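Side-chain contacts in calcium-binding EF hand family protein (Arabidopsis thaliana, PDB 6YIG), which probably acts as a calcium-binding adaptor in plant endocytosis, the piece described here being its N-terminal EH domain, a pair of EF-hands: residues R27-G30 / A31-V34; F61-R64 / Q65-Y68. One frame throughout, in Å; residues are numbered along the deposited sequence.

In the fold
Followed from the N terminus, the chain leaves helix 12-20, rounds the calcium loop and reaches contact 1 (27-34), which closes that loop as strand 28-29 turns into helix 30-37. Helix 44-54 and the sodium-bearing loop come next, and contact 2 (61-68) closes this second loop in the same way, leading strand 61-62 into helix 64-78. The two contacts lie in series, neither nested nor crossed, yet in space their centres are only 10 Å apart. What joins them is the short antiparallel pairing of strands 28-29 and 61-62, the classic coupling of paired EF-hands, in which Ile-28 and Leu-62 bond through their backbones. Beside it, Ile-28 packs on Phe-67, and Arg-27 lies in cation-pi contact with Phe-61.

Contact 1 (R27-G30 / A31-V34); sequences RISG and AEAV. With CA (calcium ion), chain B.
Glu-32 grips the calcium ion with both carboxylate oxygens, OE1 at 2.4 Å and OE2 at 2.6 Å, while the backbone O of Arg-27 and a water bind the same ion. OE1 has a second task: it accepts the backbone N-H of Ser-29 at 2.9 Å, a nearly straight bond (167°) that arrives from above the carboxylate plane, a further hold on a group already gripped by two metal bonds. The return bond runs from Glu-32 N to Ser-29 OG, 3.1 Å. Together they make a capping box at the start of helix 30-37, and in this EF-hand the box is built into the calcium site, whose remaining protein ligands are Asp-21, Asp-23 and Asp-25. Ser-29 OG stands between its own backbone N and carbonyl carbon (chi1 70°), which turns it back over the first helical turn, where it also touches Glu-32 CG. With an alanine here, the N-H of Glu-32 would probably lose its cap and the glutamate chain would be less firmly steadied. The first backbone bond of the helix follows, Ala-33 N to Ser-29 O. Farther in, CG2 of Ile-28 rests against Ala-33 CB at 4.1 Å, and helix 12-20 meets Ile-28 through Phe-17 and Ala-20.

Contact 2 (F61-R64 / Q65-Y68); sequences FLDR and QNFY. With NA (sodium ion), chain C.
The backbone passes from the extended Phe-61 and Leu-62 through the N-cap Asp-63 into helix, with Phe-67 N bonded to Asp-63 O and Tyr-68 N to Arg-64 O, each at 2.8 Å. Asp-63 OD1 accepts the N-H of Asn-66, although the position of that oxygen is less certain. In exchange, Asn-66 OD1 takes the N-H of Asp-63 at 3.1 Å, the donor rising well out of the amide plane. The two side chains cross at about a right angle. This capping box occupies the same place in the second EF-hand as its counterpart in the first, but the acidic ligand that would end a canonical calcium loop is here an asparagine. Asn-66 reaches the sodium ion through a water, which donates to OD1 and binds the metal; the backbone O of Phe-61 binds the ion directly at 2.3 Å, and side-chain oxygens of Asp-55, Ser-57 and Ser-59 are further ligands. Facing helix 12-20, where Glu-14 touches both, Arg-64 and Tyr-68 run side by side. Arg-64 CG lies over one face of the tyrosine ring in a CH-pi contact, 3.7 Å from the centroid, and the bend at chi3 (-61°) brings NH1 to Tyr-68 OH for a hydrogen bond of 2.8 Å. That oxygen lies in the guanidinium plane, which stands almost perpendicular to the ring. Deeper in the domain, Leu-62 CD1 meets the edge of the Phe-67 ring at CD1, 4.0 Å away, and the same ring packs edge-to-face with Phe-36.

Contact 1 (R27-G30 / A31-V34)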
loop_
_atom_site.group_PDB
_atom_site.type_symbol
_atom_site.label_atom_id
_atom_site.label_comp_id
_atom_site.label_asym_id
_atom_site.label_seq_id
_atom_site.Cartn_x
_atom_site.Cartn_y
_atom_site.Cartn_z
ATOM N N ARG A 27 -12.193 5.546 1.913
ATOM C CA ARG A 27 -11.698 4.209 2.209
ATOM C C ARG A 27 -11.304 3.528 0.911
ATOM O O ARG A 27 -11.899 3.789 -0.134
ATOM C CB ARG A 27 -12.767 3.347 2.895
ATOM C CG ARG A 27 -13.463 3.952 4.103
ATOM C CD ARG A 27 -14.572 2.995 4.556
ATOM N NE ARG A 27 -15.649 2.893 3.576
ATOM C CZ ARG A 27 -16.778 2.221 3.777
ATOM N NH1 ARG A 27 -16.973 1.592 4.924
ATOM N NH2 ARG A 27 -17.721 2.184 2.837
ATOM N N ILE A 28 -10.326 2.618 0.973
ATOM C CA ILE A 28 -9.971 1.802 -0.184
ATOM C C ILE A 28 -10.599 0.429 0.006
ATOM O O ILE A 28 -10.218 -0.341 0.901
ATOM C CB ILE A 28 -8.454 1.691 -0.398
ATOM C CG1 ILE A 28 -7.778 3.057 -0.406
ATOM C CG2 ILE A 28 -8.176 0.907 -1.696
ATOM C CD1 ILE A 28 -8.390 4.056 -1.372
ATOM N N SER A 29 -11.564 0.120 -0.842
ATOM C CA SER A 29 -12.220 -1.172 -0.828
ATOM C C SER A 29 -11.340 -2.230 -1.479
ATOM O O SER A 29 -10.346 -1.928 -2.150
ATOM C CB SER A 29 -13.534 -1.102 -1.579
ATOM O OG SER A 29 -13.266 -0.952 -2.962
ATOM N N GLY A 30 -11.707 -3.495 -1.252
ATOM C CA GLY A 30 -10.991 -4.584 -1.915
ATOM C C GLY A 30 -10.911 -4.406 -3.421
ATOM O O GLY A 30 -9.854 -4.573 -4.026
ATOM N N ALA A 31 -12.043 -4.079 -4.056
ATOM C CA ALA A 31 -12.058 -3.916 -5.506
ATOM C C ALA A 31 -11.190 -2.755 -5.940
ATOM O O ALA A 31 -10.525 -2.806 -6.986
ATOM C CB ALA A 31 -13.494 -3.706 -5.994
ATOM N N GLU A 32 -11.237 -1.664 -5.184
ATOM C CA GLU A 32 -10.398 -0.514 -5.491
ATOM C C GLU A 32 -8.926 -0.883 -5.392
ATOM O O GLU A 32 -8.117 -0.427 -6.201
ATOM C CB GLU A 32 -10.748 0.635 -4.548
ATOM C CG GLU A 32 -12.062 1.335 -4.903
ATOM C CD GLU A 32 -12.545 2.326 -3.871
ATOM O OE1 GLU A 32 -12.025 2.328 -2.733
ATOM O OE2 GLU A 32 -13.465 3.108 -4.209
ATOM N N ALA A 33 -8.556 -1.694 -4.402
ATOM C CA ALA A 33 -7.165 -2.121 -4.261
ATOM C C ALA A 33 -6.756 -3.054 -5.388
ATOM O O ALA A 33 -5.646 -2.941 -5.923
ATOM C CB ALA A 33 -6.947 -2.804 -2.920
ATOM N N VAL A 34 -7.633 -3.983 -5.776
ATOM C CA VAL A 34 -7.300 -4.864 -6.883
ATOM C C VAL A 34 -6.996 -4.028 -8.118
ATOM O O VAL A 34 -5.981 -4.233 -8.783
ATOM C CB VAL A 34 -8.426 -5.877 -7.151
ATOM C CG1 VAL A 34 -8.212 -6.543 -8.524
ATOM C CG2 VAL A 34 -8.520 -6.906 -6.037
HETATM CA CA CA B . -13.509 3.994 -1.762
HETATM O O HOH W 1 -14.807 2.206 -0.908
#

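Contact 2 (F61-R64 / Q65-Y68)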
loop_
_atom_site.group_PDB
_atom_site.type_symbol
_atom_site.label_atom_id
_atom_site.label_comp_id
_atom_site.label_asym_id
_atom_site.label_seq_id
_atom_site.Cartn_x
_atom_site.Cartn_y
_atom_site.Cartn_z
ATOM N N PHE A 61 -11.911 -2.869 4.144
ATOM C CA PHE A 61 -11.574 -1.546 3.677
ATOM C C PHE A 61 -10.273 -1.115 4.331
ATOM O O PHE A 61 -9.997 -1.463 5.482
ATOM C CB PHE A 61 -12.649 -0.520 4.037
ATOM C CG PHE A 61 -13.976 -0.792 3.411
ATOM C CD1 PHE A 61 -14.885 -1.624 4.028
ATOM C CD2 PHE A 61 -14.301 -0.229 2.193
ATOM C CE1 PHE A 61 -16.094 -1.878 3.451
ATOM C CE2 PHE A 61 -15.504 -0.477 1.607
ATOM C CZ PHE A 61 -16.407 -1.302 2.239
ATOM N N LEU A 62 -9.496 -0.342 3.601
ATOM C CA LEU A 62 -8.292 0.279 4.131
ATOM C C LEU A 62 -8.548 1.756 4.388
ATOM O O LEU A 62 -9.021 2.468 3.500
ATOM C CB LEU A 62 -7.126 0.155 3.168
ATOM C CG LEU A 62 -6.819 -1.248 2.639
ATOM C CD1 LEU A 62 -5.635 -1.145 1.676
ATOM C CD2 LEU A 62 -6.566 -2.244 3.750
ATOM N N ASP A 63 -8.224 2.221 5.594
ATOM C CA ASP A 63 -8.199 3.661 5.785
ATOM C C ASP A 63 -6.882 4.225 5.245
ATOM O O ASP A 63 -6.077 3.527 4.615
ATOM C CB ASP A 63 -8.455 4.013 7.252
ATOM C CG ASP A 63 -7.405 3.491 8.179
ATOM O OD1 ASP A 63 -6.321 3.113 7.730
ATOM O OD2 ASP A 63 -7.660 3.470 9.409
ATOM N N ARG A 64 -6.672 5.519 5.454
ATOM C CA ARG A 64 -5.489 6.165 4.895
ATOM C C ARG A 64 -4.215 5.519 5.414
ATOM O O ARG A 64 -3.296 5.208 4.650
ATOM C CB ARG A 64 -5.509 7.653 5.236
ATOM C CG ARG A 64 -4.367 8.435 4.647
ATOM C CD ARG A 64 -4.428 9.901 5.075
ATOM N NE ARG A 64 -5.660 10.541 4.625
ATOM C CZ ARG A 64 -5.795 11.185 3.471
ATOM N NH1 ARG A 64 -4.774 11.274 2.625
ATOM N NH2 ARG A 64 -6.959 11.751 3.161
ATOM N N GLN A 65 -4.121 5.368 6.734
ATOM C CA GLN A 65 -2.932 4.761 7.318
ATOM C C GLN A 65 -2.706 3.378 6.730
ATOM O O GLN A 65 -1.578 3.014 6.374
ATOM C CB GLN A 65 -3.089 4.689 8.838
ATOM C CG GLN A 65 -1.953 4.007 9.535
ATOM C CD GLN A 65 -2.313 3.601 10.954
ATOM O OE1 GLN A 65 -2.960 2.570 11.177
ATOM N NE2 GLN A 65 -1.903 4.415 11.919
ATOM N N ASN A 66 -3.776 2.574 6.661
ATOM C CA ASN A 66 -3.639 1.203 6.165
ATOM C C ASN A 66 -3.167 1.200 4.710
ATOM O O ASN A 66 -2.381 0.334 4.282
ATOM C CB ASN A 66 -4.978 0.444 6.190
ATOM C CG ASN A 66 -5.645 0.328 7.549
ATOM O OD1 ASN A 66 -6.885 0.251 7.599
ATOM N ND2 ASN A 66 -4.872 0.226 8.626
ATOM N N PHE A 67 -3.741 2.092 3.902
ATOM C CA PHE A 67 -3.384 2.151 2.497
ATOM C C PHE A 67 -1.964 2.654 2.320
ATOM O O PHE A 67 -1.213 2.121 1.493
ATOM C CB PHE A 67 -4.360 3.024 1.713
ATOM C CG PHE A 67 -4.095 3.037 0.235
ATOM C CD1 PHE A 67 -4.317 1.913 -0.528
ATOM C CD2 PHE A 67 -3.597 4.160 -0.383
ATOM C CE1 PHE A 67 -4.049 1.927 -1.904
ATOM C CE2 PHE A 67 -3.330 4.176 -1.747
ATOM C CZ PHE A 67 -3.575 3.067 -2.500
ATOM N N TYR A 68 -1.566 3.667 3.090
ATOM C CA TYR A 68 -0.180 4.104 3.001
ATOM C C TYR A 68 0.755 2.964 3.381
ATOM O O TYR A 68 1.814 2.786 2.766
ATOM C CB TYR A 68 0.083 5.317 3.878
ATOM C CG TYR A 68 -0.496 6.657 3.462
ATOM C CD1 TYR A 68 -1.471 6.784 2.485
ATOM C CD2 TYR A 68 -0.085 7.793 4.121
ATOM C CE1 TYR A 68 -2.013 8.016 2.185
ATOM C CE2 TYR A 68 -0.607 9.024 3.826
ATOM C CZ TYR A 68 -1.568 9.128 2.837
ATOM O OH TYR A 68 -2.068 10.397 2.566
HETATM NA NA NA C . -10.141 -2.276 7.592
HETATM O O HOH W 2 -8.349 -1.631 8.822
HETATM O O HOH W 3 -11.531 -0.101 8.144
#